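Local coordinates for lipid binding protein (Grifola frondosa, PDB 5H0Q), which probably binds membrane domains formed by sphingomyelin together with cholesterol, the lipid complex for which it serves as a specific probe, at residues Arg36-Val39 with Tyr40-Gln43; Tyr120-Thr123 with Asp124-Ile128; Gln133-Trp136 with Asn137-Trp140. All coordinates share one frame; numbering follows the deposited sequence.

Interaction 1 of 3, residues Arg36-Val39 with Tyr40-Gln43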
loop_
_atom_site.group_PDB
_atom_site.type_symbol
_atom_site.label_atom_id
_atom_site.label_comp_id
_atom_site.label_asym_id
_atom_site.label_seq_id
_atom_site.Cartn_x
_atom_site.Cartn_y
_atom_site.Cartn_z
ATOM N N ARG A 36 -6.077 5.729 -14.742
ATOM C CA ARG A 36 -7.378 5.342 -14.205
ATOM C C ARG A 36 -7.429 5.374 -12.681
ATOM O O ARG A 36 -8.420 4.914 -12.096
ATOM C CB ARG A 36 -7.755 3.941 -14.690
ATOM C CG ARG A 36 -7.908 3.805 -16.212
ATOM C CD ARG A 36 -9.328 4.151 -16.658
ATOM N NE ARG A 36 -9.462 3.906 -18.095
ATOM C CZ ARG A 36 -9.014 4.727 -19.032
ATOM N NH1 ARG A 36 -8.423 5.863 -18.686
ATOM N NH2 ARG A 36 -9.163 4.410 -20.310
ATOM N N LYS A 37 -6.406 5.928 -12.030
ATOM C CA LYS A 37 -6.345 5.868 -10.573
ATOM C C LYS A 37 -7.614 6.419 -9.936
ATOM O O LYS A 37 -8.088 5.892 -8.929
ATOM C CB LYS A 37 -5.128 6.635 -10.060
ATOM C CG LYS A 37 -5.028 6.694 -8.530
ATOM C CD LYS A 37 -3.767 7.403 -8.091
ATOM C CE LYS A 37 -3.620 7.442 -6.588
ATOM N NZ LYS A 37 -4.625 8.349 -5.935
ATOM N N ASN A 38 -8.181 7.460 -10.501
ATOM C CA ASN A 38 -9.269 8.111 -9.787
ATOM C C ASN A 38 -10.634 7.512 -10.103
ATOM O O ASN A 38 -11.623 7.892 -9.456
ATOM C CB ASN A 38 -9.232 9.612 -10.070
ATOM C CG ASN A 38 -7.951 10.245 -9.557
ATOM O OD1 ASN A 38 -7.867 10.659 -8.402
ATOM N ND2 ASN A 38 -6.927 10.268 -10.399
ATOM N N VAL A 39 -10.712 6.554 -11.026
ATOM C CA VAL A 39 -11.997 5.990 -11.422
ATOM C C VAL A 39 -12.666 5.248 -10.262
ATOM O O VAL A 39 -13.876 5.400 -10.032
ATOM C CB VAL A 39 -11.819 5.093 -12.657
ATOM C CG1 VAL A 39 -13.136 4.433 -13.050
ATOM C CG2 VAL A 39 -11.270 5.906 -13.820
ATOM N N TYR A 40 -11.909 4.428 -9.519
ATOM C CA TYR A 40 -12.468 3.694 -8.385
ATOM C C TYR A 40 -11.962 4.204 -7.042
ATOM O O TYR A 40 -12.274 3.606 -6.007
ATOM C CB TYR A 40 -12.170 2.197 -8.532
ATOM C CG TYR A 40 -12.798 1.596 -9.780
ATOM C CD1 TYR A 40 -14.072 1.047 -9.733
ATOM C CD2 TYR A 40 -12.141 1.605 -10.995
ATOM C CE1 TYR A 40 -14.666 0.514 -10.850
ATOM C CE2 TYR A 40 -12.724 1.055 -12.131
ATOM C CZ TYR A 40 -13.994 0.515 -12.045
ATOM O OH TYR A 40 -14.610 -0.023 -13.152
ATOM N N GLN A 41 -11.219 5.311 -7.022
ATOM C CA GLN A 41 -10.645 5.782 -5.768
ATOM C C GLN A 41 -11.732 6.135 -4.755
ATOM O O GLN A 41 -11.564 5.888 -3.556
ATOM C CB GLN A 41 -9.741 6.989 -6.004
ATOM C CG GLN A 41 -9.058 7.471 -4.738
ATOM C CD GLN A 41 -7.899 8.384 -5.018
ATOM O OE1 GLN A 41 -7.278 8.300 -6.076
ATOM N NE2 GLN A 41 -7.591 9.265 -4.074
ATOM N N ASP A 42 -12.845 6.713 -5.220
ATOM C CA ASP A 42 -13.928 7.062 -4.299
ATOM C C ASP A 42 -14.435 5.830 -3.563
ATOM O O ASP A 42 -14.761 5.902 -2.373
ATOM C CB ASP A 42 -15.077 7.739 -5.048
ATOM C CG ASP A 42 -16.164 8.245 -4.110
ATOM O OD1 ASP A 42 -15.821 8.686 -2.991
ATOM O OD2 ASP A 42 -17.353 8.198 -4.488
ATOM N N GLN A 43 -14.497 4.684 -4.247
ATOM C CA GLN A 43 -14.909 3.460 -3.570
ATOM C C GLN A 43 -13.912 3.098 -2.488
ATOM O O GLN A 43 -14.293 2.701 -1.382
ATOM C CB GLN A 43 -15.056 2.309 -4.559
ATOM C CG GLN A 43 -16.274 2.370 -5.470
ATOM C CD GLN A 43 -16.572 1.019 -6.092
ATOM O OE1 GLN A 43 -15.667 0.317 -6.543
ATOM N NE2 GLN A 43 -17.837 0.635 -6.088
HETATM O O HOH W 1 -9.250 3.387 -9.686
HETATM O O HOH W 2 -13.569 7.681 -7.807
#
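K37 and Q41 meet at their polar ends, four residues apart where a short linker turns into a helix. The ammonium NZ of K37 donates to Q41 OE1 at 2.7 Å, reaching it from above the amide plane, 39° out of it, rather than along a lone pair. Both chains leave the backbone with CG anti to their own N. K37 then runs fully extended to CE and bends only at its last torsion, -70°, which turns NZ onto the amide oxygen; the lysine methylenes pass the same oxygen, CG at 3.7 Å from Q41 OE1. The amide is held at both ends, since Q41 NE2 donates to E45 one turn further along the helix, and NZ also forms a salt bridge with E197.

A second, apolar pairing lies between V39 and Y40, whose side chains run side by side in the same direction. The CG1 branch of V39 touches the tyrosine ring at CE2, 3.5 Å away, approaching it obliquely.

The backbone is stitched partly by water. V39 N donates to R36 O, closing a tight turn just after helix 26-35. One water accepts from N of Y40, the N-cap residue, and probably donates to K37 O; another accepts from D42 N, 2.9 Å away, and donates to N38 O, serving an amide of the first helical turn.

This surface corner joins helix 26-35 to helix 41-55. R36 NE bonds Y11 OH in the N-terminal region, while K37, Y40 and Q41 lie against W99 of strand 99-105. K37 also packs on Y66 and V199, and Q41 on R64, which places the corner over strands 60-68, 99-105 and 193-201 of the mixed sheet.

Interaction 2 of 3, residues Tyr120-Thr123 with Asp124-Ile128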
loop_
_atom_site.group_PDB
_atom_site.type_symbol
_atom_site.label_atom_id
_atom_site.label_comp_id
_atom_site.label_asym_id
_atom_site.label_seq_id
_atom_site.Cartn_x
_atom_site.Cartn_y
_atom_site.Cartn_z
ATOM N N TYR A 120 4.544 -6.572 -0.640
ATOM C CA TYR A 120 3.970 -7.117 -1.861
ATOM C C TYR A 120 5.072 -7.510 -2.836
ATOM O O TYR A 120 6.039 -6.767 -3.018
ATOM C CB TYR A 120 3.049 -6.101 -2.557
ATOM C CG TYR A 120 1.771 -5.772 -1.815
ATOM C CD1 TYR A 120 0.741 -6.695 -1.743
ATOM C CD2 TYR A 120 1.623 -4.563 -1.161
ATOM C CE1 TYR A 120 -0.428 -6.405 -1.040
ATOM C CE2 TYR A 120 0.458 -4.268 -0.472
ATOM C CZ TYR A 120 -0.542 -5.200 -0.414
ATOM O OH TYR A 120 -1.678 -4.886 0.279
ATOM N N GLY A 121 4.889 -8.639 -3.510
ATOM C CA GLY A 121 5.803 -9.084 -4.551
ATOM C C GLY A 121 5.256 -8.786 -5.934
ATOM O O GLY A 121 4.057 -8.900 -6.177
ATOM N N THR A 122 6.161 -8.463 -6.850
ATOM C CA THR A 122 5.825 -8.207 -8.242
ATOM C C THR A 122 6.222 -9.387 -9.116
ATOM O O THR A 122 6.959 -10.279 -8.709
ATOM C CB THR A 122 6.527 -6.947 -8.748
ATOM O OG1 THR A 122 7.946 -7.203 -8.871
ATOM C CG2 THR A 122 6.246 -5.742 -7.840
ATOM N N THR A 123 5.771 -9.340 -10.366
ATOM C CA THR A 123 6.073 -10.420 -11.297
ATOM C C THR A 123 7.523 -10.397 -11.749
ATOM O O THR A 123 8.027 -11.431 -12.202
ATOM C CB THR A 123 5.162 -10.336 -12.528
ATOM O OG1 THR A 123 5.200 -9.006 -13.051
ATOM C CG2 THR A 123 3.742 -10.697 -12.156
ATOM N N ASP A 124 8.187 -9.243 -11.661
ATOM C CA ASP A 124 9.606 -9.158 -11.986
ATOM C C ASP A 124 10.483 -9.274 -10.748
ATOM O O ASP A 124 11.633 -8.811 -10.750
ATOM C CB ASP A 124 9.913 -7.879 -12.775
ATOM C CG ASP A 124 9.402 -6.632 -12.123
ATOM O OD1 ASP A 124 8.580 -6.731 -11.195
ATOM O OD2 ASP A 124 9.790 -5.535 -12.571
ATOM N N ASN A 125 9.964 -9.914 -9.695
ATOM C CA ASN A 125 10.777 -10.421 -8.588
ATOM C C ASN A 125 11.374 -9.292 -7.770
ATOM O O ASN A 125 12.533 -9.367 -7.338
ATOM C CB ASN A 125 11.877 -11.363 -9.086
ATOM C CG ASN A 125 11.328 -12.692 -9.537
ATOM O OD1 ASN A 125 10.498 -13.288 -8.852
ATOM N ND2 ASN A 125 11.767 -13.156 -10.700
ATOM N N LEU A 126 10.544 -8.264 -7.549
ATOM C CA LEU A 126 10.771 -7.212 -6.583
ATOM C C LEU A 126 9.766 -7.365 -5.447
ATOM O O LEU A 126 8.659 -7.881 -5.631
ATOM C CB LEU A 126 10.626 -5.816 -7.223
ATOM C CG LEU A 126 11.621 -5.545 -8.358
ATOM C CD1 LEU A 126 11.420 -4.150 -8.897
ATOM C CD2 LEU A 126 13.072 -5.735 -7.919
ATOM N N ASP A 127 10.168 -6.934 -4.267
ATOM C CA ASP A 127 9.271 -6.833 -3.131
ATOM C C ASP A 127 9.158 -5.374 -2.739
ATOM O O ASP A 127 10.156 -4.634 -2.749
ATOM C CB ASP A 127 9.765 -7.645 -1.932
ATOM C CG ASP A 127 9.423 -9.115 -2.033
ATOM O OD1 ASP A 127 8.651 -9.497 -2.926
ATOM O OD2 ASP A 127 9.935 -9.896 -1.208
ATOM N N ILE A 128 7.941 -4.976 -2.375
ATOM C CA ILE A 128 7.674 -3.611 -1.979
ATOM C C ILE A 128 7.257 -3.636 -0.522
ATOM O O ILE A 128 6.172 -4.134 -0.206
ATOM C CB ILE A 128 6.579 -2.972 -2.826
ATOM C CG1 ILE A 128 6.919 -3.044 -4.304
ATOM C CG2 ILE A 128 6.395 -1.527 -2.376
ATOM C CD1 ILE A 128 5.773 -2.706 -5.228
HETATM O O HOH W 3 8.116 -11.049 -6.171
#
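T122 and D124 meet at the tip of a beta hairpin, where strand 114-121 passes through a type I turn, T122 to N125, into strand 126-134. The threonine side chain organises this end. Its CB lies 3.2 Å from D124 OD1. From there OG1, lodged between backbone N and carbonyl carbon (chi1 70°), gives its proton to D124 OD1 in a very short bond of 2.5 Å and accepts from L126 N at 3.1 Å. The hydroxyl therefore ties the turn's aspartate to the start of the returning strand. The other branch, CG2, lies 3.9 Å from L126 O and extends to I128, 4.0 Å from its CD1, the T122 and I128 side chains crossing at about a right angle. The carboxylate of D124 also has a partner beyond the hairpin, a salt bridge from OD2 to R202 at the C terminus.

Behind the turn the strands pair in antiparallel register. Y120 and I128 form a hydrogen-bonded pair, and G121 faces D127 in a non-hydrogen-bonded one. D127 OD2 accepts from G152 N and forms a salt bridge with K76, while its OD1 rests on G121 CA at 3.3 Å. Side chains of L126 and I128 pack on V182, bringing strand 182-188 against the hairpin. One water donates to both T122 O and L126 O, lying 2.9 Å from T122 O.

Interaction 3 of 3, residues Gln133-Trp136 with Asn137-Trp140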
loop_
_atom_site.group_PDB
_atom_site.type_symbol
_atom_site.label_atom_id
_atom_site.label_comp_id
_atom_site.label_asym_id
_atom_site.label_seq_id
_atom_site.Cartn_x
_atom_site.Cartn_y
_atom_site.Cartn_z
ATOM N N GLN A 133 3.636 3.841 10.913
ATOM C CA GLN A 133 3.938 3.950 12.336
ATOM C C GLN A 133 3.187 5.184 12.809
ATOM O O GLN A 133 3.552 6.310 12.444
ATOM C CB GLN A 133 5.439 4.051 12.576
ATOM C CG GLN A 133 5.856 4.009 14.051
ATOM C CD GLN A 133 5.764 5.360 14.743
ATOM O OE1 GLN A 133 4.944 5.558 15.652
ATOM N NE2 GLN A 133 6.599 6.299 14.323
ATOM N N ASN A 134 2.108 4.960 13.556
ATOM C CA ASN A 134 1.223 6.028 14.005
ATOM C C ASN A 134 1.238 6.020 15.527
ATOM O O ASN A 134 0.646 5.114 16.142
ATOM C CB ASN A 134 -0.191 5.831 13.460
ATOM C CG ASN A 134 -0.990 7.115 13.489
ATOM O OD1 ASN A 134 -0.413 8.186 13.691
ATOM N ND2 ASN A 134 -2.300 7.024 13.233
ATOM N N PRO A 135 1.905 6.968 16.174
ATOM C CA PRO A 135 2.200 6.833 17.602
ATOM C C PRO A 135 1.056 7.271 18.503
ATOM O O PRO A 135 0.258 8.143 18.161
ATOM C CB PRO A 135 3.398 7.766 17.793
ATOM C CG PRO A 135 3.175 8.831 16.799
ATOM C CD PRO A 135 2.557 8.151 15.593
ATOM N N TRP A 136 1.017 6.664 19.688
ATOM C CA TRP A 136 0.057 7.077 20.702
ATOM C C TRP A 136 0.439 8.421 21.292
ATOM O O TRP A 136 -0.437 9.244 21.592
ATOM C CB TRP A 136 -0.033 6.008 21.786
ATOM C CG TRP A 136 -1.241 6.130 22.684
ATOM C CD1 TRP A 136 -2.502 5.649 22.446
ATOM C CD2 TRP A 136 -1.284 6.755 23.957
ATOM N NE1 TRP A 136 -3.326 5.943 23.499
ATOM C CE2 TRP A 136 -2.600 6.626 24.444
ATOM C CE3 TRP A 136 -0.337 7.420 24.736
ATOM C CZ2 TRP A 136 -2.992 7.134 25.666
ATOM C CZ3 TRP A 136 -0.728 7.925 25.960
ATOM C CH2 TRP A 136 -2.045 7.781 26.413
ATOM N N ASN A 137 1.742 8.677 21.457
ATOM C CA ASN A 137 2.214 9.927 22.042
ATOM C C ASN A 137 2.312 10.977 20.941
ATOM O O ASN A 137 3.193 10.901 20.073
ATOM C CB ASN A 137 3.558 9.713 22.732
ATOM C CG ASN A 137 4.108 10.974 23.345
ATOM O OD1 ASN A 137 3.769 12.083 22.937
ATOM N ND2 ASN A 137 4.985 10.811 24.324
ATOM N N ARG A 138 1.420 11.962 20.971
ATOM C CA ARG A 138 1.318 12.882 19.851
ATOM C C ARG A 138 2.293 14.042 19.947
ATOM O O ARG A 138 2.181 15.002 19.173
ATOM C CB ARG A 138 -0.121 13.372 19.704
ATOM C CG ARG A 138 -1.126 12.228 19.516
ATOM C CD ARG A 138 -0.712 11.225 18.413
ATOM N NE ARG A 138 -0.661 11.832 17.087
ATOM C CZ ARG A 138 -0.580 11.139 15.949
ATOM N NH1 ARG A 138 -0.547 9.816 15.958
ATOM N NH2 ARG A 138 -0.569 11.763 14.790
ATOM N N SER A 139 3.289 13.960 20.827
ATOM C CA SER A 139 4.485 14.765 20.621
ATOM C C SER A 139 5.194 14.375 19.328
ATOM O O SER A 139 5.996 15.157 18.799
ATOM C CB SER A 139 5.427 14.616 21.816
ATOM O OG SER A 139 4.865 15.200 22.982
ATOM N N TRP A 140 4.893 13.198 18.798
ATOM C CA TRP A 140 5.472 12.700 17.558
ATOM C C TRP A 140 4.404 12.648 16.468
ATOM O O TRP A 140 3.201 12.720 16.730
ATOM C CB TRP A 140 6.094 11.316 17.785
ATOM C CG TRP A 140 7.001 11.255 18.987
ATOM C CD1 TRP A 140 6.647 10.919 20.265
ATOM C CD2 TRP A 140 8.406 11.545 19.028
ATOM N NE1 TRP A 140 7.741 10.974 21.091
ATOM C CE2 TRP A 140 8.833 11.359 20.361
ATOM C CE3 TRP A 140 9.345 11.943 18.070
ATOM C CZ2 TRP A 140 10.158 11.553 20.758
ATOM C CZ3 TRP A 140 10.663 12.138 18.470
ATOM C CH2 TRP A 140 11.052 11.945 19.804
HETATM O O HOH W 4 -0.632 11.908 23.172
#
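R138 folds back on its own chain so that a single guanidinium nitrogen, NH1, bonds two oxygens from the preceding residues: N134 OD1 at 2.8 Å and P135 O at 2.9 Å. The asparagine oxygen lies exactly in the guanidinium plane and the bond is nearly straight, 172° at the hydrogen, although NH1 stands above the plane of the amide, which is turned almost perpendicular to the guanidinium. Toward P135 O the geometry changes: NH1 sits on a lone pair of the carbonyl, in its plane, and the oxygen is somewhat tilted from the guanidinium. Successive bends at chi2 and chi3 (-50° and -64°) curl the arginine round, bringing CD within 3.2 Å of P135 O and NH1 over the proline ring at CD.

The loop links neighbouring antiparallel strands 126-134 and 143-150 and contains a type I turn from N137 to W140, with an Asx turn at its start. N137 OD1 accepts from S139 N at 2.9 Å, and W140 N returns to N137 O. A water joins W136 O to R138 N.

P135 CG packs on W140 CB, 4.0 Å away, while the indole continues away from the proline. S142 OG bonds both N134 OD1 and R138 NH2, and N134 ND2 donates to C60 O and E191 O.

From the N terminus, the three contacts follow in series, with no nesting or crossing. Interaction 1 closes the short corner between helices 26-35 and 41-55, beside the mixed sheet. Interaction 2 comes much later, closing the hairpin of strands 114-121 and 126-134 in the five-stranded antiparallel sheet. Strand 126-134 then carries the chain directly to interaction 3, at the start of the loop leading to strand 143-150. Interactions 2 and 3 thus mark the two ends of one strand, their centres 30 Å apart on opposite sides of the chain's centre. Interaction 1 touches neither; its nearest atoms stay about 14 Å from interaction 2 and 18 Å from interaction 3.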